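Local coordinates for molybdate-binding protein MolA (Haemophilus influenzae, PDB 3PSA) that captures molybdate or tungstate in the periplasm and hands it to the MolBC ABC transporter for low-affinity import, while leaving sulfate and phosphate unbound, at residues Val22-Gln27 and Ala67-Leu72; Asp16-Ala21 and Ala148-Lys153. All coordinates share one frame; numbering follows the deposited sequence.

Contact 1 of 2, residues Val22-Gln27 and Ala67-Leu72. With WO4 (tungstate(VI)ion), chain B.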
loop_
_atom_site.group_PDB
_atom_site.type_symbol
_atom_site.label_atom_id
_atom_site.label_comp_id
_atom_site.label_asym_id
_atom_site.label_seq_id
_atom_site.Cartn_x
_atom_site.Cartn_y
_atom_site.Cartn_z
ATOM N N VAL A 22 -13.758 -5.982 -12.189
ATOM C CA VAL A 22 -12.590 -5.403 -12.832
ATOM C C VAL A 22 -11.946 -4.514 -11.781
ATOM O O VAL A 22 -12.581 -3.637 -11.234
ATOM C CB VAL A 22 -12.914 -4.619 -14.152
ATOM C CG1 VAL A 22 -11.705 -3.794 -14.597
ATOM C CG2 VAL A 22 -13.244 -5.605 -15.241
ATOM N N VAL A 23 -10.685 -4.761 -11.496
ATOM C CA VAL A 23 -10.023 -4.063 -10.410
ATOM C C VAL A 23 -8.925 -3.151 -10.928
ATOM O O VAL A 23 -7.822 -3.611 -11.280
ATOM C CB VAL A 23 -9.469 -5.077 -9.418
ATOM C CG1 VAL A 23 -8.809 -4.337 -8.278
ATOM C CG2 VAL A 23 -10.650 -5.939 -8.858
ATOM N N LEU A 24 -9.220 -1.846 -10.961
ATOM C CA LEU A 24 -8.258 -0.891 -11.558
ATOM C C LEU A 24 -7.416 -0.189 -10.466
ATOM O O LEU A 24 -7.140 1.019 -10.539
ATOM C CB LEU A 24 -8.933 0.133 -12.514
ATOM C CG LEU A 24 -9.760 -0.429 -13.709
ATOM C CD1 LEU A 24 -10.410 0.650 -14.459
ATOM C CD2 LEU A 24 -9.000 -1.303 -14.699
ATOM N N GLN A 25 -6.996 -0.943 -9.453
ATOM C CA GLN A 25 -6.142 -0.372 -8.413
ATOM C C GLN A 25 -5.406 -1.520 -7.792
ATOM O O GLN A 25 -6.029 -2.552 -7.438
ATOM C CB GLN A 25 -6.963 0.278 -7.307
ATOM C CG GLN A 25 -6.101 0.990 -6.255
ATOM C CD GLN A 25 -6.821 1.215 -4.941
ATOM O OE1 GLN A 25 -6.991 2.366 -4.489
ATOM N NE2 GLN A 25 -7.230 0.140 -4.307
ATOM N N HIS A 26 -4.081 -1.360 -7.660
ATOM C CA HIS A 26 -3.255 -2.424 -7.158
ATOM C C HIS A 26 -3.475 -2.733 -5.662
ATOM O O HIS A 26 -3.372 -3.903 -5.248
ATOM C CB HIS A 26 -1.762 -2.143 -7.463
ATOM C CG HIS A 26 -1.289 -0.779 -7.035
ATOM N ND1 HIS A 26 -1.731 0.385 -7.626
ATOM C CD2 HIS A 26 -0.348 -0.393 -6.142
ATOM C CE1 HIS A 26 -1.142 1.431 -7.081
ATOM N NE2 HIS A 26 -0.294 0.987 -6.171
ATOM N N GLN A 27 -3.811 -1.729 -4.859
ATOM C CA GLN A 27 -4.062 -1.966 -3.451
ATOM C C GLN A 27 -5.305 -2.823 -3.257
ATOM O O GLN A 27 -5.260 -3.782 -2.526
ATOM C CB GLN A 27 -4.241 -0.669 -2.671
ATOM C CG GLN A 27 -2.966 0.152 -2.593
ATOM C CD GLN A 27 -2.823 1.193 -3.711
ATOM O OE1 GLN A 27 -3.587 1.187 -4.698
ATOM N NE2 GLN A 27 -1.838 2.127 -3.549
ATOM N N ALA A 67 -7.236 -10.115 -18.465
ATOM C CA ALA A 67 -7.501 -8.954 -19.313
ATOM C C ALA A 67 -7.184 -7.653 -18.566
ATOM O O ALA A 67 -7.352 -7.571 -17.346
ATOM C CB ALA A 67 -8.939 -8.955 -19.744
ATOM N N MET A 68 -6.720 -6.638 -19.291
ATOM C CA MET A 68 -6.337 -5.369 -18.683
ATOM C C MET A 68 -6.995 -4.196 -19.396
ATOM O O MET A 68 -6.344 -3.514 -20.230
ATOM C CB MET A 68 -4.806 -5.203 -18.694
ATOM C CG MET A 68 -4.078 -6.210 -17.806
ATOM S SD MET A 68 -2.353 -6.416 -18.314
ATOM C CE MET A 68 -2.561 -7.455 -19.770
ATOM N N PRO A 69 -8.265 -3.918 -19.052
ATOM C CA PRO A 69 -9.062 -2.918 -19.779
ATOM C C PRO A 69 -8.906 -1.443 -19.321
ATOM O O PRO A 69 -9.753 -0.593 -19.647
ATOM C CB PRO A 69 -10.491 -3.390 -19.514
ATOM C CG PRO A 69 -10.405 -3.872 -18.099
ATOM C CD PRO A 69 -9.106 -4.650 -18.073
ATOM N N GLY A 70 -7.859 -1.139 -18.566
ATOM C CA GLY A 70 -7.685 0.195 -18.007
ATOM C C GLY A 70 -6.525 0.218 -17.043
ATOM O O GLY A 70 -5.832 -0.779 -16.875
ATOM N N ASP A 71 -6.291 1.366 -16.413
ATOM C CA ASP A 71 -5.229 1.437 -15.400
ATOM C C ASP A 71 -5.656 2.367 -14.260
ATOM O O ASP A 71 -6.853 2.542 -14.044
ATOM C CB ASP A 71 -3.853 1.782 -16.028
ATOM C CG ASP A 71 -3.803 3.157 -16.647
ATOM O OD1 ASP A 71 -4.736 3.978 -16.449
ATOM O OD2 ASP A 71 -2.782 3.458 -17.312
ATOM N N LEU A 72 -4.717 3.002 -13.551
ATOM C CA LEU A 72 -5.099 3.792 -12.393
ATOM C C LEU A 72 -5.981 5.006 -12.757
ATOM O O LEU A 72 -6.935 5.282 -12.058
ATOM C CB LEU A 72 -3.858 4.252 -11.604
ATOM C CG LEU A 72 -3.098 3.165 -10.865
ATOM C CD1 LEU A 72 -1.743 3.665 -10.428
ATOM C CD2 LEU A 72 -3.859 2.658 -9.622
HETATM W W WO4 B . 1.303 3.908 -3.763
HETATM O O1 WO4 B . 0.080 4.953 -4.797
HETATM O O2 WO4 B . 1.555 2.443 -4.819
HETATM O O3 WO4 B . 3.044 4.200 -3.126
HETATM O O4 WO4 B . 0.380 3.361 -2.350
HETATM O O HOH W 1 -8.448 3.447 -10.762
#

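Contact 2 of 2, residues Asp16-Ala21 and Ala148-Lys153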
loop_
_atom_site.group_PDB
_atom_site.type_symbol
_atom_site.label_atom_id
_atom_site.label_comp_id
_atom_site.label_asym_id
_atom_site.label_seq_id
_atom_site.Cartn_x
_atom_site.Cartn_y
_atom_site.Cartn_z
ATOM N N ASP A 16 -26.210 -8.764 -6.184
ATOM C CA ASP A 16 -26.142 -9.555 -4.963
ATOM C C ASP A 16 -24.883 -10.382 -4.891
ATOM O O ASP A 16 -24.325 -10.573 -3.803
ATOM C CB ASP A 16 -27.349 -10.475 -4.859
ATOM C CG ASP A 16 -28.617 -9.739 -4.477
ATOM O OD1 ASP A 16 -28.523 -8.598 -3.976
ATOM O OD2 ASP A 16 -29.710 -10.329 -4.666
ATOM N N HIS A 17 -24.464 -10.879 -6.063
ATOM C CA HIS A 17 -23.272 -11.683 -6.186
ATOM C C HIS A 17 -22.418 -11.060 -7.281
ATOM O O HIS A 17 -22.925 -10.546 -8.283
ATOM C CB HIS A 17 -23.613 -13.139 -6.504
ATOM C CG HIS A 17 -24.647 -13.734 -5.585
ATOM N ND1 HIS A 17 -24.407 -13.967 -4.245
ATOM C CD2 HIS A 17 -25.928 -14.126 -5.811
ATOM C CE1 HIS A 17 -25.498 -14.455 -3.683
ATOM N NE2 HIS A 17 -26.428 -14.587 -4.616
ATOM N N ILE A 18 -21.112 -11.061 -7.025
ATOM C CA ILE A 18 -20.115 -10.491 -7.952
ATOM C C ILE A 18 -19.186 -11.610 -8.413
ATOM O O ILE A 18 -18.592 -12.321 -7.583
ATOM C CB ILE A 18 -19.277 -9.388 -7.255
ATOM C CG1 ILE A 18 -20.132 -8.148 -6.922
ATOM C CG2 ILE A 18 -18.016 -8.997 -8.115
ATOM C CD1 ILE A 18 -20.655 -7.374 -8.115
ATOM N N ASN A 19 -19.037 -11.759 -9.727
ATOM C CA ASN A 19 -18.196 -12.829 -10.296
ATOM C C ASN A 19 -17.293 -12.317 -11.427
ATOM O O ASN A 19 -16.375 -12.990 -11.868
ATOM C CB ASN A 19 -19.041 -13.988 -10.804
ATOM C CG ASN A 19 -19.562 -14.884 -9.694
ATOM O OD1 ASN A 19 -20.768 -14.986 -9.514
ATOM N ND2 ASN A 19 -18.670 -15.525 -8.942
ATOM N N ARG A 20 -17.563 -11.101 -11.887
ATOM C CA ARG A 20 -16.787 -10.507 -12.974
ATOM C C ARG A 20 -16.295 -9.091 -12.664
ATOM O O ARG A 20 -16.500 -8.170 -13.440
ATOM C CB ARG A 20 -17.629 -10.516 -14.242
ATOM C CG ARG A 20 -18.043 -11.911 -14.638
ATOM C CD ARG A 20 -18.755 -11.950 -15.939
ATOM N NE ARG A 20 -17.787 -11.723 -17.016
ATOM C CZ ARG A 20 -17.004 -12.650 -17.559
ATOM N NH1 ARG A 20 -17.046 -13.914 -17.140
ATOM N NH2 ARG A 20 -16.181 -12.299 -18.528
ATOM N N ALA A 21 -15.601 -8.963 -11.543
ATOM C CA ALA A 21 -15.073 -7.701 -11.104
ATOM C C ALA A 21 -13.853 -7.278 -11.931
ATOM O O ALA A 21 -13.042 -8.131 -12.357
ATOM C CB ALA A 21 -14.729 -7.792 -9.643
ATOM N N ALA A 148 -14.360 -6.827 1.057
ATOM C CA ALA A 148 -14.883 -8.100 1.522
ATOM C C ALA A 148 -16.400 -8.236 1.378
ATOM O O ALA A 148 -16.839 -9.286 0.961
ATOM C CB ALA A 148 -14.420 -8.395 2.967
ATOM N N GLU A 149 -17.164 -7.181 1.669
ATOM C CA GLU A 149 -18.634 -7.128 1.424
ATOM C C GLU A 149 -18.951 -7.416 -0.046
ATOM O O GLU A 149 -19.731 -8.318 -0.389
ATOM C CB GLU A 149 -19.202 -5.745 1.838
ATOM C CG GLU A 149 -20.699 -5.553 1.511
ATOM C CD GLU A 149 -21.336 -4.325 2.183
ATOM O OE1 GLU A 149 -20.624 -3.379 2.584
ATOM O OE2 GLU A 149 -22.575 -4.306 2.316
ATOM N N VAL A 150 -18.285 -6.678 -0.923
ATOM C CA VAL A 150 -18.565 -6.735 -2.350
ATOM C C VAL A 150 -18.407 -8.185 -2.853
ATOM O O VAL A 150 -19.266 -8.719 -3.567
ATOM C CB VAL A 150 -17.650 -5.772 -3.133
ATOM C CG1 VAL A 150 -17.866 -5.939 -4.660
ATOM C CG2 VAL A 150 -17.926 -4.343 -2.772
ATOM N N PHE A 151 -17.337 -8.831 -2.413
ATOM C CA PHE A 151 -16.973 -10.156 -2.874
ATOM C C PHE A 151 -17.548 -11.292 -1.997
ATOM O O PHE A 151 -17.302 -12.467 -2.285
ATOM C CB PHE A 151 -15.442 -10.261 -2.878
ATOM C CG PHE A 151 -14.765 -9.572 -4.048
ATOM C CD1 PHE A 151 -14.953 -10.033 -5.349
ATOM C CD2 PHE A 151 -13.884 -8.498 -3.841
ATOM C CE1 PHE A 151 -14.307 -9.416 -6.452
ATOM C CE2 PHE A 151 -13.216 -7.891 -4.927
ATOM C CZ PHE A 151 -13.456 -8.361 -6.249
ATOM N N GLU A 152 -18.312 -10.925 -0.963
ATOM C CA GLU A 152 -18.917 -11.847 0.017
ATOM C C GLU A 152 -17.842 -12.734 0.641
ATOM O O GLU A 152 -17.939 -13.956 0.608
ATOM C CB GLU A 152 -20.033 -12.683 -0.614
ATOM C CG GLU A 152 -21.208 -11.877 -1.070
ATOM C CD GLU A 152 -22.149 -12.727 -1.878
ATOM O OE1 GLU A 152 -21.853 -12.987 -3.069
ATOM O OE2 GLU A 152 -23.179 -13.149 -1.299
ATOM N N LYS A 153 -16.782 -12.090 1.145
ATOM C CA LYS A 153 -15.715 -12.734 1.934
ATOM C C LYS A 153 -15.686 -12.111 3.331
ATOM O O LYS A 153 -14.620 -11.778 3.838
ATOM C CB LYS A 153 -14.332 -12.535 1.294
ATOM C CG LYS A 153 -14.149 -13.141 -0.081
ATOM C CD LYS A 153 -14.335 -14.625 -0.153
ATOM C CE LYS A 153 -14.219 -15.069 -1.599
ATOM N NZ LYS A 153 -14.541 -16.502 -1.895
HETATM O O HOH W 2 -25.474 -11.058 -1.341
HETATM O O HOH W 3 -19.996 -11.658 -4.324
#

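Contact 1 of 2, residues Val22-Gln27 and Ala67-Leu72
Leu72 lays one methyl, CD2, against the rim of the His26 imidazole, close to the plane of the ring and 3.7 Å from ND1. The far nitrogen of the same ring holds the anion: His26 NE2 donates to O2 of the bound tungstate over 2.7 Å, in an almost straight bond (169°) that also runs close to the ring plane. One face of the imidazole is occupied as well, since Gln27 turns its OE1 over the ring centre. That fold-back comes from a bend at chi2 (92°), which also carries Gln27 NE2 to 2.8 Å from O4 of the anion, though this bond is strongly angled and weak. Tyr196, Arg243 and the backbone nitrogens of Gly279 and Tyr280 complete the site from the rest of the chain. Strand 21-24 belongs to a parallel four-stranded sheet, and its C-terminal end leads through Gln25, the N-cap, directly into helix 26-34; in this protein the strand-to-helix turn supplies two of the residues that bind the anion. Behind the ring, Leu24 covers the loop: its CD2 rests 3.7 Å from Gly70 C, while its CB faces the carbonyl of Asp71. No direct hydrogen bond joins the two segments. Instead, a water donates to both Leu24 O (2.8 Å) and Leu72 O (2.7 Å), satisfying two carbonyls at once. Farther back, Val22 CG1 and Pro69 CG meet tip to tip at 3.7 Å, with Leu80 of helix 77-81 touching both residues. Asp71 starts away from the strand, and its OD1 accepts bonds from Asn73 N and Ser74 OG, holding the loop beyond Leu72.

Contact 2 of 2, residues Asp16-Ala21 and Ala148-Lys153
Ala21 CB packs against the Phe151 ring, 3.6 Å from CE1 and nearly as close to CZ, and forms the inner end of a contact that grades from apolar to wet. Ile18 extends this packed part with both of its branches: CG2 approaches Phe151 CE1, while CG1 lies 3.9 Å from Val150 CG1 and also leans on the Val150 carbonyl. Its chi1 of -68° sets CG2 anti to the backbone nitrogen, spreading the branches over two successive helix residues. Phe89, nearly parallel to the Phe151 ring, continues the apolar core.

The outer side is polar and exposed. His17 ND1 donates to Glu152 OE1 at 3.0 Å, almost straight and within the imidazole plane, reaching the syn side of a carboxylate whose plane is turned 32° from the ring. A water links Glu152 OE2 to Asp16 O, and another lies between Ile18 N and Glu152 OE1, accepting from the former at 3.0 Å. The negative carboxylate would be expected to favour a protonated imidazole, an effect that Arg2, touching Glu152, would partly offset.

Glu152 leaves the helix with positive phi (55°), alongside the bonds Glu152 N to Glu149 O and Lys153 N to Ala148 O. Helix 132-151 thus finishes in a Schellman motif, set against the loop that enters strand 21-24 of the N-terminal parallel sheet.

Overall arrangement
The two contacts follow one another along a single piece of chain: 16-21 runs straight into 22-27, so strand 21-24 is met near its start by contact 2 and at its end by contact 1. Their centres are 16 Å apart, on the same side of the chain's centre, and the segments do not otherwise touch. Contact 1 holds two molybdate-binding residues, whereas contact 2 is remote packing, with the side chains of Phe151 and Gln27 about 12 Å apart. Phe89, in neighbouring strand 87-91, touches both contacts: it bonds through its backbone to Val22 and Leu24, and its ring meets that of Phe151, the planes about 15° apart.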